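Local coordinates for protein probable hydrolase (Pseudomonas aeruginosa, PDB 3OM8) that is a probable alpha/beta-fold hydrolase, perhaps a 3-oxoadipate enol-lactonase that opens a lactone ring in aromatic-compound breakdown, at residues S150-A153 with A154-G158; N159-P162 with P163-E167; E170-V173 with E174-A178. All coordinates share one frame; numbering follows the deposited sequence.

Contact 1 of 3, residues S150-A153 with A154-G158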
ATOM      1  N   SER B 150      -1.254 -11.380 -33.667  1.00 64.52           N
ATOM      2  CA  SER B 150      -0.472 -12.375 -32.925  1.00 61.91           C
ATOM      3  C   SER B 150       0.705 -11.822 -32.124  1.00 62.01           C
ATOM      4  O   SER B 150       0.780 -12.036 -30.918  1.00 53.61           O
ATOM      5  CB  SER B 150       0.028 -13.479 -33.848  1.00 67.07           C
ATOM      6  OG  SER B 150      -1.050 -14.280 -34.283  1.00 76.56           O
ATOM      7  N   GLU B 151       1.640 -11.146 -32.784  1.00 63.93           N
ATOM      8  CA  GLU B 151       2.779 -10.594 -32.055  1.00 65.07           C
ATOM      9  C   GLU B 151       2.324  -9.535 -31.056  1.00 64.09           C
ATOM     10  O   GLU B 151       2.932  -9.353 -29.987  1.00 63.82           O
ATOM     11  CB  GLU B 151       3.822 -10.000 -32.996  1.00 64.58           C
ATOM     12  CG  GLU B 151       5.097  -9.580 -32.271  1.00 70.11           C
ATOM     13  CD  GLU B 151       5.938 -10.770 -31.838  1.00 77.94           C
ATOM     14  OE1 GLU B 151       5.562 -11.922 -32.154  1.00 81.99           O
ATOM     15  OE2 GLU B 151       6.983 -10.553 -31.193  1.00 78.64           O
ATOM     16  N   THR B 152       1.248  -8.841 -31.416  1.00 55.05           N
ATOM     17  CA  THR B 152       0.662  -7.821 -30.559  1.00 57.29           C
ATOM     18  C   THR B 152       0.060  -8.433 -29.279  1.00 59.66           C
ATOM     19  O   THR B 152       0.231  -7.892 -28.184  1.00 55.51           O
ATOM     20  CB  THR B 152      -0.375  -6.983 -31.324  1.00 54.94           C
ATOM     21  OG1 THR B 152       0.293  -6.232 -32.342  1.00 67.47           O
ATOM     22  CG2 THR B 152      -1.076  -6.015 -30.404  1.00 53.81           C
ATOM     23  N   ALA B 153      -0.630  -9.561 -29.428  1.00 58.59           N
ATOM     24  CA  ALA B 153      -1.162 -10.296 -28.291  1.00 58.47           C
ATOM     25  C   ALA B 153      -0.040 -10.839 -27.401  1.00 61.82           C
ATOM     26  O   ALA B 153      -0.148 -10.805 -26.181  1.00 64.97           O
ATOM     27  CB  ALA B 153      -2.078 -11.424 -28.753  1.00 57.44           C
ATOM     28  N   ALA B 154       1.031 -11.343 -28.008  1.00 60.49           N
ATOM     29  CA  ALA B 154       2.183 -11.810 -27.242  1.00 58.92           C
ATOM     30  C   ALA B 154       2.744 -10.659 -26.418  1.00 58.05           C
ATOM     31  O   ALA B 154       3.236 -10.849 -25.304  1.00 63.52           O
ATOM     32  CB  ALA B 154       3.250 -12.376 -28.163  1.00 60.41           C
ATOM     33  N   GLY B 155       2.653  -9.456 -26.964  1.00 54.91           N
ATOM     34  CA  GLY B 155       3.100  -8.272 -26.253  1.00 50.65           C
ATOM     35  C   GLY B 155       2.278  -8.064 -24.999  1.00 53.30           C
ATOM     36  O   GLY B 155       2.810  -8.055 -23.892  1.00 52.97           O
ATOM     37  N   PHE B 156       0.971  -7.907 -25.170  1.00 48.21           N
ATOM     38  CA  PHE B 156       0.095  -7.670 -24.036  1.00 46.33           C
ATOM     39  C   PHE B 156       0.131  -8.791 -23.005  1.00 49.33           C
ATOM     40  O   PHE B 156       0.325  -8.534 -21.820  1.00 51.01           O
ATOM     41  CB  PHE B 156      -1.340  -7.478 -24.485  1.00 40.91           C
ATOM     42  CG  PHE B 156      -1.626  -6.125 -25.054  1.00 48.28           C
ATOM     43  CD1 PHE B 156      -1.858  -5.042 -24.217  1.00 45.18           C
ATOM     44  CD2 PHE B 156      -1.694  -5.939 -26.433  1.00 52.29           C
ATOM     45  CE1 PHE B 156      -2.144  -3.794 -24.738  1.00 51.89           C
ATOM     46  CE2 PHE B 156      -1.977  -4.695 -26.960  1.00 54.62           C
ATOM     47  CZ  PHE B 156      -2.208  -3.619 -26.112  1.00 55.12           C
ATOM     48  N   LEU B 157      -0.090 -10.025 -23.450  1.00 47.56           N
ATOM     49  CA  LEU B 157      -0.128 -11.152 -22.525  1.00 50.72           C
ATOM     50  C   LEU B 157       1.166 -11.237 -21.725  1.00 53.34           C
ATOM     51  O   LEU B 157       1.157 -11.566 -20.547  1.00 63.07           O
ATOM     52  CB  LEU B 157      -0.390 -12.466 -23.260  1.00 47.73           C
ATOM     53  CG  LEU B 157      -1.759 -12.595 -23.928  1.00 50.96           C
ATOM     54  CD1 LEU B 157      -1.837 -13.885 -24.727  1.00 54.81           C
ATOM     55  CD2 LEU B 157      -2.882 -12.530 -22.906  1.00 50.52           C
ATOM     56  N   GLY B 158       2.277 -10.920 -22.372  1.00 51.68           N
ATOM     57  CA  GLY B 158       3.571 -10.974 -21.729  1.00 47.06           C
ATOM     58  C   GLY B 158       3.732  -9.939 -20.633  1.00 53.59           C
ATOM     59  O   GLY B 158       4.435 -10.192 -19.655  1.00 51.13           O
TER
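Leu157 N donates to Ala153 O over 2.8 Å, the shortest of four successive i to i+4 backbone bonds, and at 165° it is nearly straight. Ala154 N to Ser150 O (3.0 Å) and Phe156 N to Thr152 O (3.1 Å) are about as straight. Gly155 N to Glu151 O is more bent, with an N-H...O angle of 139°. The helix formed this way is part of the all-helical region inserted between strands 118-124 and 211-216, the position of the cap in many alpha/beta hydrolases. Side chains one turn apart meet on one flank: Thr152 and Phe156 run side by side, and the methyl CG2 of Thr152 lies in the ring plane at the Phe156 edge, 3.8 Å from CE2. CG2 is placed there by standing opposite the backbone N, which turns OG1 back beside that nitrogen (chi1 -66°). Thr152 O also lies 3.3 Å from Phe156 CD2, approaching the ring obliquely. Leu157 CG rests 3.3 Å from Ala153 O, alongside the backbone bond. Leu188 and Phe192 of helix 185-196 touch Thr152 and Phe156 respectively, and Glu151 packs on Pro132 of the second subunit.

Contact 2 of 3, residues N159-P162 with P163-E167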
ATOM      1  N   ASN B 159       3.088  -8.781 -20.791  1.00 53.25           N
ATOM      2  CA  ASN B 159       3.124  -7.736 -19.765  1.00 55.07           C
ATOM      3  C   ASN B 159       2.043  -7.895 -18.708  1.00 60.85           C
ATOM      4  O   ASN B 159       2.183  -7.389 -17.598  1.00 67.85           O
ATOM      5  CB  ASN B 159       2.985  -6.343 -20.384  1.00 53.42           C
ATOM      6  CG  ASN B 159       4.209  -5.934 -21.175  1.00 61.08           C
ATOM      7  OD1 ASN B 159       5.184  -5.408 -20.629  1.00 68.44           O
ATOM      8  ND2 ASN B 159       4.168  -6.186 -22.469  1.00 49.98           N
ATOM      9  N   TRP B 160       0.963  -8.577 -19.072  1.00 59.20           N
ATOM     10  CA  TRP B 160      -0.230  -8.661 -18.237  1.00 55.95           C
ATOM     11  C   TRP B 160      -0.127  -9.759 -17.189  1.00 60.40           C
ATOM     12  O   TRP B 160      -0.641  -9.622 -16.094  1.00 60.56           O
ATOM     13  CB  TRP B 160      -1.451  -8.970 -19.090  1.00 51.29           C
ATOM     14  CG  TRP B 160      -2.045  -7.813 -19.831  1.00 56.92           C
ATOM     15  CD1 TRP B 160      -1.665  -6.505 -19.771  1.00 59.27           C
ATOM     16  CD2 TRP B 160      -3.144  -7.872 -20.747  1.00 51.06           C
ATOM     17  NE1 TRP B 160      -2.463  -5.747 -20.598  1.00 60.25           N
ATOM     18  CE2 TRP B 160      -3.384  -6.564 -21.199  1.00 52.91           C
ATOM     19  CE3 TRP B 160      -3.957  -8.908 -21.218  1.00 48.26           C
ATOM     20  CZ2 TRP B 160      -4.399  -6.262 -22.095  1.00 54.97           C
ATOM     21  CZ3 TRP B 160      -4.967  -8.606 -22.106  1.00 49.14           C
ATOM     22  CH2 TRP B 160      -5.177  -7.296 -22.539  1.00 53.17           C
ATOM     23  N   PHE B 161       0.508 -10.866 -17.542  1.00 63.25           N
ATOM     24  CA  PHE B 161       0.499 -12.017 -16.664  1.00 62.76           C
ATOM     25  C   PHE B 161       1.884 -12.392 -16.160  1.00 76.26           C
ATOM     26  O   PHE B 161       2.894 -12.185 -16.854  1.00 75.11           O
ATOM     27  CB  PHE B 161      -0.154 -13.225 -17.350  1.00 57.21           C
ATOM     28  CG  PHE B 161      -1.600 -13.022 -17.675  1.00 55.06           C
ATOM     29  CD1 PHE B 161      -2.550 -12.981 -16.672  1.00 57.58           C
ATOM     30  CD2 PHE B 161      -2.010 -12.855 -18.983  1.00 51.51           C
ATOM     31  CE1 PHE B 161      -3.888 -12.782 -16.969  1.00 57.93           C
ATOM     32  CE2 PHE B 161      -3.339 -12.654 -19.282  1.00 52.20           C
ATOM     33  CZ  PHE B 161      -4.280 -12.624 -18.281  1.00 54.40           C
ATOM     34  N   PRO B 162       1.929 -12.948 -14.937  1.00 80.69           N
ATOM     35  CA  PRO B 162       3.142 -13.591 -14.433  1.00 87.48           C
ATOM     36  C   PRO B 162       3.609 -14.594 -15.475  1.00 96.26           C
ATOM     37  O   PRO B 162       2.801 -15.403 -15.923  1.00 98.55           O
ATOM     38  CB  PRO B 162       2.645 -14.335 -13.185  1.00 83.62           C
ATOM     39  CG  PRO B 162       1.441 -13.576 -12.739  1.00 76.88           C
ATOM     40  CD  PRO B 162       0.800 -13.055 -13.990  1.00 75.62           C
ATOM     41  N   PRO B 163       4.888 -14.543 -15.864  1.00101.72           N
ATOM     42  CA  PRO B 163       5.411 -15.517 -16.826  1.00101.49           C
ATOM     43  C   PRO B 163       5.171 -16.934 -16.317  1.00 98.89           C
ATOM     44  O   PRO B 163       5.235 -17.888 -17.085  1.00100.06           O
ATOM     45  CB  PRO B 163       6.912 -15.217 -16.840  1.00108.70           C
ATOM     46  CG  PRO B 163       7.170 -14.565 -15.502  1.00108.86           C
ATOM     47  CD  PRO B 163       5.958 -13.718 -15.280  1.00104.98           C
ATOM     48  N   ALA B 164       4.905 -17.056 -15.020  1.00 96.79           N
ATOM     49  CA  ALA B 164       4.521 -18.326 -14.423  1.00 96.55           C
ATOM     50  C   ALA B 164       3.132 -18.727 -14.912  1.00 98.63           C
ATOM     51  O   ALA B 164       2.939 -19.812 -15.468  1.00104.72           O
ATOM     52  CB  ALA B 164       4.539 -18.221 -12.910  1.00 88.92           C
ATOM     53  N   LEU B 165       2.170 -17.832 -14.709  1.00 88.37           N
ATOM     54  CA  LEU B 165       0.789 -18.052 -15.121  1.00 84.30           C
ATOM     55  C   LEU B 165       0.657 -18.324 -16.626  1.00 94.10           C
ATOM     56  O   LEU B 165      -0.165 -19.136 -17.052  1.00 94.47           O
ATOM     57  CB  LEU B 165      -0.053 -16.844 -14.712  1.00 80.32           C
ATOM     58  CG  LEU B 165      -1.551 -16.872 -14.997  1.00 82.11           C
ATOM     59  CD1 LEU B 165      -2.135 -18.231 -14.662  1.00 82.38           C
ATOM     60  CD2 LEU B 165      -2.247 -15.771 -14.206  1.00 84.79           C
ATOM     61  N   LEU B 166       1.472 -17.641 -17.425  1.00101.16           N
ATOM     62  CA  LEU B 166       1.473 -17.816 -18.875  1.00108.97           C
ATOM     63  C   LEU B 166       2.072 -19.158 -19.287  1.00118.61           C
ATOM     64  O   LEU B 166       1.498 -19.878 -20.103  1.00117.10           O
ATOM     65  CB  LEU B 166       2.264 -16.687 -19.538  1.00110.01           C
ATOM     66  CG  LEU B 166       1.638 -15.294 -19.560  1.00108.51           C
ATOM     67  CD1 LEU B 166       2.634 -14.238 -19.087  1.00106.53           C
ATOM     68  CD2 LEU B 166       1.129 -14.984 -20.961  1.00107.78           C
ATOM     69  N   GLU B 167       3.236 -19.473 -18.719  1.00129.54           N
ATOM     70  CA  GLU B 167       3.968 -20.705 -19.016  1.00137.43           C
ATOM     71  C   GLU B 167       3.077 -21.947 -18.987  1.00139.77           C
ATOM     72  O   GLU B 167       3.124 -22.777 -19.898  1.00140.70           O
ATOM     73  CB  GLU B 167       5.147 -20.864 -18.047  1.00141.19           C
ATOM     74  CG  GLU B 167       5.376 -22.282 -17.549  1.00145.45           C
ATOM     75  CD  GLU B 167       5.490 -22.354 -16.035  1.00146.83           C
ATOM     76  OE1 GLU B 167       4.524 -22.812 -15.384  1.00146.18           O
ATOM     77  OE2 GLU B 167       6.540 -21.948 -15.493  1.00147.14           O
TER
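Phe161 leaves helical geometry with phi/psi of -117/149°, and the chain re-enters a helix through the N-cap residue Pro162, whose carbonyl O accepts Leu166 N at 3.0 Å in a nearly straight bond. Beside this first-turn bond, Phe161 receives the two leucines through different parts of its side chain. Its CB meets Leu166 CD1 at 3.4 Å, whereas its ring atom CD1 meets Leu165 CD2 at 3.7 Å, the methyl arriving obliquely. Leu165 can send CD2 back to the ring because its CG is trans to the amide nitrogen (chi1 -178°). In Leu166, CG instead lies beside the backbone N, and CD1 is brought against the Phe161 CB. The Pro162 ring runs alongside Leu165, with CD 4.0 Å from Leu165 CB, while one face of the Phe161 ring takes Trp160 CB off-centre, 3.9 Å above the plane. Beyond the turn, Val173 of helix 171-181 touches both leucines, and Leu247 touches Phe161. Pro163, in the first turn of the helix, has no amide hydrogen to satisfy, a common use of proline at this position. The side-chain contacts here are apolar, so the packing of the leucines on Phe161 probably helps hold helix 163-167 against the end of helix 150-160.

Contact 3 of 3, residues E170-V173 with E174-A178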
ATOM      1  N   GLU B 170      -3.062 -21.707 -19.497  1.00103.04           N
ATOM      2  CA  GLU B 170      -4.190 -21.422 -18.614  1.00 97.29           C
ATOM      3  C   GLU B 170      -5.424 -20.995 -19.391  1.00 86.59           C
ATOM      4  O   GLU B 170      -5.357 -20.085 -20.217  1.00 83.08           O
ATOM      5  CB  GLU B 170      -3.826 -20.328 -17.608  1.00101.75           C
ATOM      6  CG  GLU B 170      -2.760 -20.730 -16.613  1.00112.73           C
ATOM      7  CD  GLU B 170      -3.191 -21.878 -15.721  1.00123.91           C
ATOM      8  OE1 GLU B 170      -4.164 -21.703 -14.957  1.00125.52           O
ATOM      9  OE2 GLU B 170      -2.552 -22.951 -15.777  1.00128.71           O
ATOM     10  N   PRO B 171      -6.564 -21.641 -19.115  1.00 80.39           N
ATOM     11  CA  PRO B 171      -7.812 -21.323 -19.814  1.00 77.75           C
ATOM     12  C   PRO B 171      -8.148 -19.841 -19.708  1.00 77.89           C
ATOM     13  O   PRO B 171      -8.756 -19.280 -20.618  1.00 80.77           O
ATOM     14  CB  PRO B 171      -8.856 -22.159 -19.068  1.00 81.43           C
ATOM     15  CG  PRO B 171      -8.079 -23.288 -18.475  1.00 83.20           C
ATOM     16  CD  PRO B 171      -6.739 -22.710 -18.118  1.00 81.41           C
ATOM     17  N   VAL B 172      -7.754 -19.210 -18.608  1.00 77.43           N
ATOM     18  CA  VAL B 172      -8.039 -17.790 -18.422  1.00 70.84           C
ATOM     19  C   VAL B 172      -7.158 -16.940 -19.339  1.00 66.19           C
ATOM     20  O   VAL B 172      -7.611 -15.940 -19.896  1.00 65.59           O
ATOM     21  CB  VAL B 172      -7.856 -17.353 -16.955  1.00 64.34           C
ATOM     22  CG1 VAL B 172      -6.390 -17.394 -16.576  1.00 70.66           C
ATOM     23  CG2 VAL B 172      -8.414 -15.960 -16.735  1.00 55.91           C
ATOM     24  N   VAL B 173      -5.902 -17.343 -19.491  1.00 61.68           N
ATOM     25  CA  VAL B 173      -4.981 -16.627 -20.361  1.00 59.58           C
ATOM     26  C   VAL B 173      -5.475 -16.702 -21.803  1.00 58.79           C
ATOM     27  O   VAL B 173      -5.500 -15.702 -22.512  1.00 61.97           O
ATOM     28  CB  VAL B 173      -3.550 -17.191 -20.265  1.00 60.13           C
ATOM     29  CG1 VAL B 173      -2.647 -16.519 -21.284  1.00 62.42           C
ATOM     30  CG2 VAL B 173      -3.001 -16.990 -18.868  1.00 61.17           C
ATOM     31  N   GLU B 174      -5.890 -17.892 -22.216  1.00 55.19           N
ATOM     32  CA  GLU B 174      -6.398 -18.104 -23.556  1.00 63.96           C
ATOM     33  C   GLU B 174      -7.650 -17.287 -23.840  1.00 60.29           C
ATOM     34  O   GLU B 174      -7.869 -16.870 -24.976  1.00 60.31           O
ATOM     35  CB  GLU B 174      -6.620 -19.591 -23.811  1.00 73.77           C
ATOM     36  CG  GLU B 174      -5.303 -20.321 -23.944  1.00 85.19           C
ATOM     37  CD  GLU B 174      -4.363 -19.599 -24.899  1.00 93.33           C
ATOM     38  OE1 GLU B 174      -4.779 -19.338 -26.050  1.00 92.95           O
ATOM     39  OE2 GLU B 174      -3.220 -19.282 -24.499  1.00 96.48           O
ATOM     40  N   ARG B 175      -8.452 -17.031 -22.811  1.00 52.04           N
ATOM     41  CA  ARG B 175      -9.617 -16.175 -22.987  1.00 57.72           C
ATOM     42  C   ARG B 175      -9.199 -14.744 -23.259  1.00 57.42           C
ATOM     43  O   ARG B 175      -9.817 -14.070 -24.082  1.00 59.24           O
ATOM     44  CB  ARG B 175     -10.563 -16.235 -21.794  1.00 62.59           C
ATOM     45  CG  ARG B 175     -11.751 -17.170 -21.998  1.00 76.21           C
ATOM     46  CD  ARG B 175     -12.049 -17.984 -20.739  1.00 80.31           C
ATOM     47  NE  ARG B 175     -12.223 -17.131 -19.567  1.00 88.49           N
ATOM     48  CZ  ARG B 175     -12.019 -17.531 -18.312  1.00 96.27           C
ATOM     49  NH1 ARG B 175     -11.624 -18.777 -18.063  1.00 90.63           N
ATOM     50  NH2 ARG B 175     -12.202 -16.681 -17.305  1.00 98.15           N
ATOM     51  N   PHE B 176      -8.156 -14.280 -22.576  1.00 51.11           N
ATOM     52  CA  PHE B 176      -7.602 -12.959 -22.872  1.00 46.94           C
ATOM     53  C   PHE B 176      -6.845 -12.937 -24.210  1.00 48.99           C
ATOM     54  O   PHE B 176      -6.841 -11.933 -24.911  1.00 48.83           O
ATOM     55  CB  PHE B 176      -6.730 -12.437 -21.725  1.00 39.98           C
ATOM     56  CG  PHE B 176      -7.531 -11.899 -20.564  1.00 47.11           C
ATOM     57  CD1 PHE B 176      -7.822 -10.546 -20.470  1.00 47.95           C
ATOM     58  CD2 PHE B 176      -8.024 -12.750 -19.595  1.00 42.79           C
ATOM     59  CE1 PHE B 176      -8.572 -10.055 -19.420  1.00 48.18           C
ATOM     60  CE2 PHE B 176      -8.781 -12.262 -18.546  1.00 47.55           C
ATOM     61  CZ  PHE B 176      -9.050 -10.915 -18.454  1.00 49.79           C
ATOM     62  N   ARG B 177      -6.204 -14.039 -24.569  1.00 50.41           N
ATOM     63  CA  ARG B 177      -5.575 -14.105 -25.878  1.00 50.21           C
ATOM     64  C   ARG B 177      -6.643 -13.900 -26.955  1.00 52.92           C
ATOM     65  O   ARG B 177      -6.450 -13.123 -27.890  1.00 51.79           O
ATOM     66  CB  ARG B 177      -4.848 -15.433 -26.087  1.00 47.64           C
ATOM     67  CG  ARG B 177      -4.084 -15.484 -27.404  1.00 53.29           C
ATOM     68  CD  ARG B 177      -3.466 -16.841 -27.650  1.00 54.53           C
ATOM     69  NE  ARG B 177      -2.633 -17.244 -26.525  1.00 71.60           N
ATOM     70  CZ  ARG B 177      -1.365 -16.881 -26.370  1.00 75.74           C
ATOM     71  NH1 ARG B 177      -0.781 -16.101 -27.281  1.00 73.30           N
ATOM     72  NH2 ARG B 177      -0.685 -17.297 -25.302  1.00 67.80           N
ATOM     73  N   ALA B 178      -7.782 -14.568 -26.806  1.00 52.86           N
ATOM     74  CA  ALA B 178      -8.842 -14.445 -27.799  1.00 53.24           C
ATOM     75  C   ALA B 178      -9.393 -13.028 -27.883  1.00 53.41           C
ATOM     76  O   ALA B 178      -9.717 -12.565 -28.965  1.00 64.56           O
ATOM     77  CB  ALA B 178      -9.951 -15.442 -27.551  1.00 47.30           C
TER
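Glu174 N finds its acceptor in Glu170 O, the carbonyl of the N-cap residue, at 3.0 Å in a nearly straight bond. Further along the helix, Arg177 N binds Val173 O at 2.7 Å. Val172 O receives Phe176 N at 3.2 Å; Arg175 N bonds chiefly to Pro171 O and only weakly to Val172 O. The same Val172 O lies in the Phe176 ring plane at its edge, 3.2 Å from CD2, and Val172 CG2 runs alongside the ring. Arg175 folds back through bends at chi2 and chi3, so that one guanidinium face lies over Val172 CA, 3.7 Å above the plane and off-centre; Val172 CG2 also approaches NH2. Glu174 and Arg177, three residues apart, form a salt bridge: NE gives a 2.9 Å bond to OE2 on its syn side, at 160°, while NE to OE1 and NH2 to OE2 are weak. NE lies 18° out of the carboxylate plane, whereas OE2 stays close to the guanidinium plane. Arg177 reaches back with an extended first torsion (chi1 -175°) and a bend at chi3. Phe176 packs on Leu157 and Trp160 of helix 150-160. Val173 and Phe176 thus pack on neighbouring helices, whereas the Glu174–Arg177 bridge probably offsets the two charges and holds both side chains in these rotamers, the Arg177 chain still lying against Leu157.

In the fold
The three contacts follow one another along the chain, all on the same side of its centre, in the helical region between strands 118-124 and 211-216. Contact 1 lies in helix 150-160, contact 2 joins the end of that helix to helix 163-167, and contact 3 opens helix 171-181. Their centres are 11 to 12 Å apart. Leu157 CD1 touches Arg177 CZ at 3.4 Å, and Trp160 CZ3 meets Phe176 CD1 at 3.8 Å, so helix 171-181 comes back against helix 150-160. Trp160 also meets the ring of His246, a residue of the probable Ser101-His246-Asp219 triad, which is consistent with a cap over the active site. Contacts 1 and 2 additionally touch the second subunit.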